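Local atomic coordinates of ultraspiracle (Drosophila melanogaster, PDB entry 1HG4), a protein that probably acts as a nuclear hormone receptor and transcription factor, its ligand-binding domain here binding a phospholipid and locked in an inactive conformation. Residues 210-213 with 214-218; 63-66 with 67-70. All coordinates share one frame; numbering follows the deposited sequence.

Contact 1. Residues 210-213 with 214-218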
loop_
_atom_site.group_PDB
_atom_site.type_symbol
_atom_site.label_atom_id
_atom_site.label_comp_id
_atom_site.label_asym_id
_atom_site.label_seq_id
_atom_site.Cartn_x
_atom_site.Cartn_y
_atom_site.Cartn_z
ATOM N N CYS A 210 6.724 -6.660 -14.545
ATOM C CA CYS A 210 7.356 -6.575 -15.870
ATOM C C CYS A 210 8.607 -7.445 -15.928
ATOM O O CYS A 210 8.800 -8.200 -16.878
ATOM C CB CYS A 210 7.729 -5.130 -16.211
ATOM S SG CYS A 210 6.289 -4.101 -16.619
ATOM N N LEU A 211 9.436 -7.348 -14.892
ATOM C CA LEU A 211 10.664 -8.116 -14.842
ATOM C C LEU A 211 10.378 -9.609 -14.892
ATOM O O LEU A 211 10.976 -10.337 -15.692
ATOM C CB LEU A 211 11.461 -7.765 -13.582
ATOM C CG LEU A 211 12.844 -8.418 -13.471
ATOM C CD1 LEU A 211 13.691 -8.035 -14.682
ATOM C CD2 LEU A 211 13.523 -7.992 -12.185
ATOM N N ASP A 212 9.446 -10.060 -14.054
ATOM C CA ASP A 212 9.071 -11.473 -13.993
ATOM C C ASP A 212 8.566 -11.974 -15.340
ATOM O O ASP A 212 8.972 -13.036 -15.795
ATOM C CB ASP A 212 8.000 -11.694 -12.910
ATOM C CG ASP A 212 7.726 -13.166 -12.652
ATOM O OD1 ASP A 212 8.621 -13.843 -12.116
ATOM O OD2 ASP A 212 6.628 -13.653 -12.995
ATOM N N GLU A 213 7.690 -11.205 -15.982
ATOM C CA GLU A 213 7.161 -11.583 -17.289
ATOM C C GLU A 213 8.295 -11.762 -18.292
ATOM O O GLU A 213 8.322 -12.733 -19.047
ATOM C CB GLU A 213 6.195 -10.520 -17.794
ATOM C CG GLU A 213 5.599 -10.826 -19.156
ATOM C CD GLU A 213 4.648 -9.739 -19.640
ATOM O OE1 GLU A 213 5.046 -8.554 -19.657
ATOM O OE2 GLU A 213 3.503 -10.067 -20.013
ATOM N N HIS A 214 9.226 -10.819 -18.293
ATOM C CA HIS A 214 10.360 -10.898 -19.191
ATOM C C HIS A 214 11.117 -12.199 -18.894
ATOM O O HIS A 214 11.558 -12.893 -19.800
ATOM C CB HIS A 214 11.284 -9.697 -18.980
ATOM C CG HIS A 214 12.463 -9.690 -19.895
ATOM N ND1 HIS A 214 12.366 -9.346 -21.226
ATOM C CD2 HIS A 214 13.752 -10.043 -19.686
ATOM C CE1 HIS A 214 13.548 -9.490 -21.799
ATOM N NE2 HIS A 214 14.405 -9.912 -20.887
ATOM N N CYS A 215 11.270 -12.513 -17.612
ATOM C CA CYS A 215 11.946 -13.731 -17.198
ATOM C C CYS A 215 11.192 -14.949 -17.708
ATOM O O CYS A 215 11.789 -15.868 -18.293
ATOM C CB CYS A 215 12.026 -13.799 -15.677
ATOM S SG CYS A 215 13.342 -12.788 -14.972
ATOM N N ARG A 216 9.879 -14.946 -17.481
ATOM C CA ARG A 216 9.016 -16.034 -17.907
ATOM C C ARG A 216 9.080 -16.221 -19.412
ATOM O O ARG A 216 9.249 -17.329 -19.909
ATOM C CB ARG A 216 7.567 -15.750 -17.514
ATOM C CG ARG A 216 7.348 -15.512 -16.040
ATOM C CD ARG A 216 7.468 -16.786 -15.253
ATOM N NE ARG A 216 6.181 -17.199 -14.699
ATOM C CZ ARG A 216 5.129 -17.566 -15.423
ATOM N NH1 ARG A 216 5.198 -17.573 -16.751
ATOM N NH2 ARG A 216 4.008 -17.939 -14.817
ATOM N N LEU A 217 8.935 -15.123 -20.135
ATOM C CA LEU A 217 8.946 -15.144 -21.587
ATOM C C LEU A 217 10.270 -15.515 -22.219
ATOM O O LEU A 217 10.311 -16.348 -23.117
ATOM C CB LEU A 217 8.511 -13.782 -22.116
ATOM C CG LEU A 217 7.038 -13.603 -22.485
ATOM C CD1 LEU A 217 6.134 -14.527 -21.657
ATOM C CD2 LEU A 217 6.673 -12.134 -22.293
ATOM N N GLU A 218 11.352 -14.901 -21.754
ATOM C CA GLU A 218 12.672 -15.151 -22.329
ATOM C C GLU A 218 13.538 -16.213 -21.672
ATOM O O GLU A 218 14.455 -16.730 -22.302
ATOM C CB GLU A 218 13.461 -13.837 -22.401
ATOM C CG GLU A 218 12.801 -12.808 -23.301
ATOM C CD GLU A 218 12.655 -13.315 -24.726
ATOM O OE1 GLU A 218 13.614 -13.946 -25.238
ATOM O OE2 GLU A 218 11.586 -13.079 -25.336
#
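Asp212 and Arg216 meet one turn apart on the side of helix 197-218 that meets the second subunit. The two side chains cross at a slant, with carboxylate and guanidinium planes 72° apart. Asp212 OD2 lies 3.6 Å from Arg216 CG, so the carboxylate rests against the aliphatic stem. The salt bridge is long: Asp212 OD2 to Arg216 NE is 4.0 Å. OD2 stands off the guanidinium plane and takes no hydrogen from Arg216, which leaves a purely electrostatic attraction. OD2 is hydrogen-bonded instead to the backbone N of Leu78 of the second subunit, where Arg216 also packs.

With CG anti to the backbone N (chi1 180°) and the chain extended beyond it, Glu213 runs alongside Leu217, its CG 3.6 Å from Leu217 CD2. His214 NE2 is hydrogen-bonded to Asp174 OD2. Leu211 and Cys215 face inward on helix 225-250. Beneath the side chains, Arg216 N reaches Asp212 O at 2.7 Å and Leu217 N reaches Glu213 O at 2.7 Å. These i to i+4 pairs are those of a regular alpha-helix, here the last turns of one helix of the nuclear receptor ligand-binding domain, beside a subunit interface.

Contact 2. Residues 63-66 with 67-70; sequences MVEY and ARMM
Ala67 N bonds to Met63 O at 2.9 Å and Arg68 N to Val64 O, the last regular i to i+4 bonds of helix 46-68 before Met69 N turns to both Glu65 O and Tyr66 O. This is the C-terminal end of an alpha-helix in the ligand-binding domain, with an i to i+3 salt bridge on one side and a Met-aromatic contact on another.

Glu65 and Arg68 lie side by side. Arg68 grips the carboxylate side-on. NE meets Glu65 OE1 at 3.1 Å, almost in the guanidinium plane. NH2 meets the syn lone pair of Glu65 OE2 at 2.9 Å, but OE2 is tilted from that plane, which fits the 43° twist between the two groups. Gln265 NE2 also binds OE2. NH1 and NH2 make further weak hydrogen bonds to backbone oxygens of Gln265, Leu266 and Ala268. An alanine in place of Glu65 would probably leave Arg68 without its carboxylate mate and take one acceptor from Gln265 NE2.

Tyr66 lies against helix 11-24. Met70 CG sits over one face of its ring, 4.0 Å from the centroid, in a CH-pi contact. The Met70 chain bends at chi2 and chi3, which folds SD and CE back along the ring, SD 3.6 Å from Tyr66 CE1. Tyr66 OH is buried with no polar partner in the model; Met70 CE lies 3.4 Å from it.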
loop_
_atom_site.group_PDB
_atom_site.type_symbol
_atom_site.label_atom_id
_atom_site.label_comp_id
_atom_site.label_asym_id
_atom_site.label_seq_id
_atom_site.Cartn_x
_atom_site.Cartn_y
_atom_site.Cartn_z
ATOM N N MET A 63 20.028 11.955 -15.574
ATOM C CA MET A 63 19.267 11.161 -14.622
ATOM C C MET A 63 17.983 11.862 -14.232
ATOM O O MET A 63 16.919 11.243 -14.177
ATOM C CB MET A 63 20.095 10.896 -13.368
ATOM C CG MET A 63 19.372 10.025 -12.358
ATOM S SD MET A 63 20.193 10.009 -10.772
ATOM C CE MET A 63 21.811 9.321 -11.268
ATOM N N VAL A 64 18.091 13.155 -13.952
ATOM C CA VAL A 64 16.928 13.949 -13.568
ATOM C C VAL A 64 15.878 13.929 -14.681
ATOM O O VAL A 64 14.695 13.741 -14.412
ATOM C CB VAL A 64 17.340 15.412 -13.247
ATOM C CG1 VAL A 64 16.111 16.278 -13.061
ATOM C CG2 VAL A 64 18.197 15.431 -11.992
ATOM N N GLU A 65 16.314 14.097 -15.932
ATOM C CA GLU A 65 15.383 14.089 -17.056
ATOM C C GLU A 65 14.824 12.694 -17.258
ATOM O O GLU A 65 13.692 12.522 -17.715
ATOM C CB GLU A 65 16.065 14.579 -18.326
ATOM C CG GLU A 65 16.497 16.049 -18.261
ATOM C CD GLU A 65 15.403 16.988 -17.780
ATOM O OE1 GLU A 65 14.246 16.882 -18.244
ATOM O OE2 GLU A 65 15.702 17.846 -16.934
ATOM N N TYR A 66 15.620 11.696 -16.905
ATOM C CA TYR A 66 15.193 10.299 -16.997
ATOM C C TYR A 66 14.007 10.073 -16.058
ATOM O O TYR A 66 12.966 9.570 -16.486
ATOM C CB TYR A 66 16.357 9.385 -16.610
ATOM C CG TYR A 66 15.964 8.044 -16.046
ATOM C CD1 TYR A 66 15.384 7.061 -16.848
ATOM C CD2 TYR A 66 16.199 7.747 -14.700
ATOM C CE1 TYR A 66 15.054 5.799 -16.321
ATOM C CE2 TYR A 66 15.874 6.499 -14.165
ATOM C CZ TYR A 66 15.309 5.530 -14.975
ATOM O OH TYR A 66 15.053 4.295 -14.429
ATOM N N ALA A 67 14.168 10.451 -14.789
ATOM C CA ALA A 67 13.106 10.302 -13.794
ATOM C C ALA A 67 11.885 11.128 -14.190
ATOM O O ALA A 67 10.748 10.728 -13.975
ATOM C CB ALA A 67 13.608 10.745 -12.421
ATOM N N ARG A 68 12.128 12.279 -14.795
ATOM C CA ARG A 68 11.033 13.139 -15.203
ATOM C C ARG A 68 10.090 12.450 -16.197
ATOM O O ARG A 68 8.888 12.717 -16.208
ATOM C CB ARG A 68 11.587 14.427 -15.813
ATOM C CG ARG A 68 10.545 15.235 -16.541
ATOM C CD ARG A 68 10.554 16.665 -16.105
ATOM N NE ARG A 68 11.772 17.380 -16.465
ATOM C CZ ARG A 68 12.082 18.563 -15.948
ATOM N NH1 ARG A 68 11.260 19.123 -15.072
ATOM N NH2 ARG A 68 13.207 19.176 -16.286
ATOM N N MET A 69 10.648 11.571 -17.026
ATOM C CA MET A 69 9.874 10.849 -18.029
ATOM C C MET A 69 9.427 9.476 -17.559
ATOM O O MET A 69 8.791 8.746 -18.311
ATOM C CB MET A 69 10.682 10.687 -19.327
ATOM C CG MET A 69 10.877 11.981 -20.107
ATOM S SD MET A 69 11.769 11.728 -21.645
ATOM C CE MET A 69 13.490 11.757 -20.997
ATOM N N MET A 70 9.769 9.116 -16.328
ATOM C CA MET A 70 9.365 7.813 -15.806
ATOM C C MET A 70 7.906 7.867 -15.381
ATOM O O MET A 70 7.445 8.871 -14.828
ATOM C CB MET A 70 10.256 7.391 -14.635
ATOM C CG MET A 70 11.610 6.823 -15.059
ATOM S SD MET A 70 11.549 5.153 -15.858
ATOM C CE MET A 70 11.612 4.087 -14.430
#

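How the contacts relate
Contact 2 precedes contact 1 along the chain, and each lies near the C-terminal end of a different helix of one ligand-binding domain. Their centres are 24 Å apart. Their nearest atoms are about 10 Å apart, so the two do not touch. Helix 11-24 serves both: Ile11 meets Cys210 and His214, while Ile14 meets Met70 and Ala21 meets Tyr66. Contact 2 is the more central, about 12 Å from the centre of the chain against about 23 Å for contact 1. Only contact 1 meets another subunit. The side chain of Met63 in contact 2 is about 8 Å from the bound phospholipid, near the pocket but not touching the lipid.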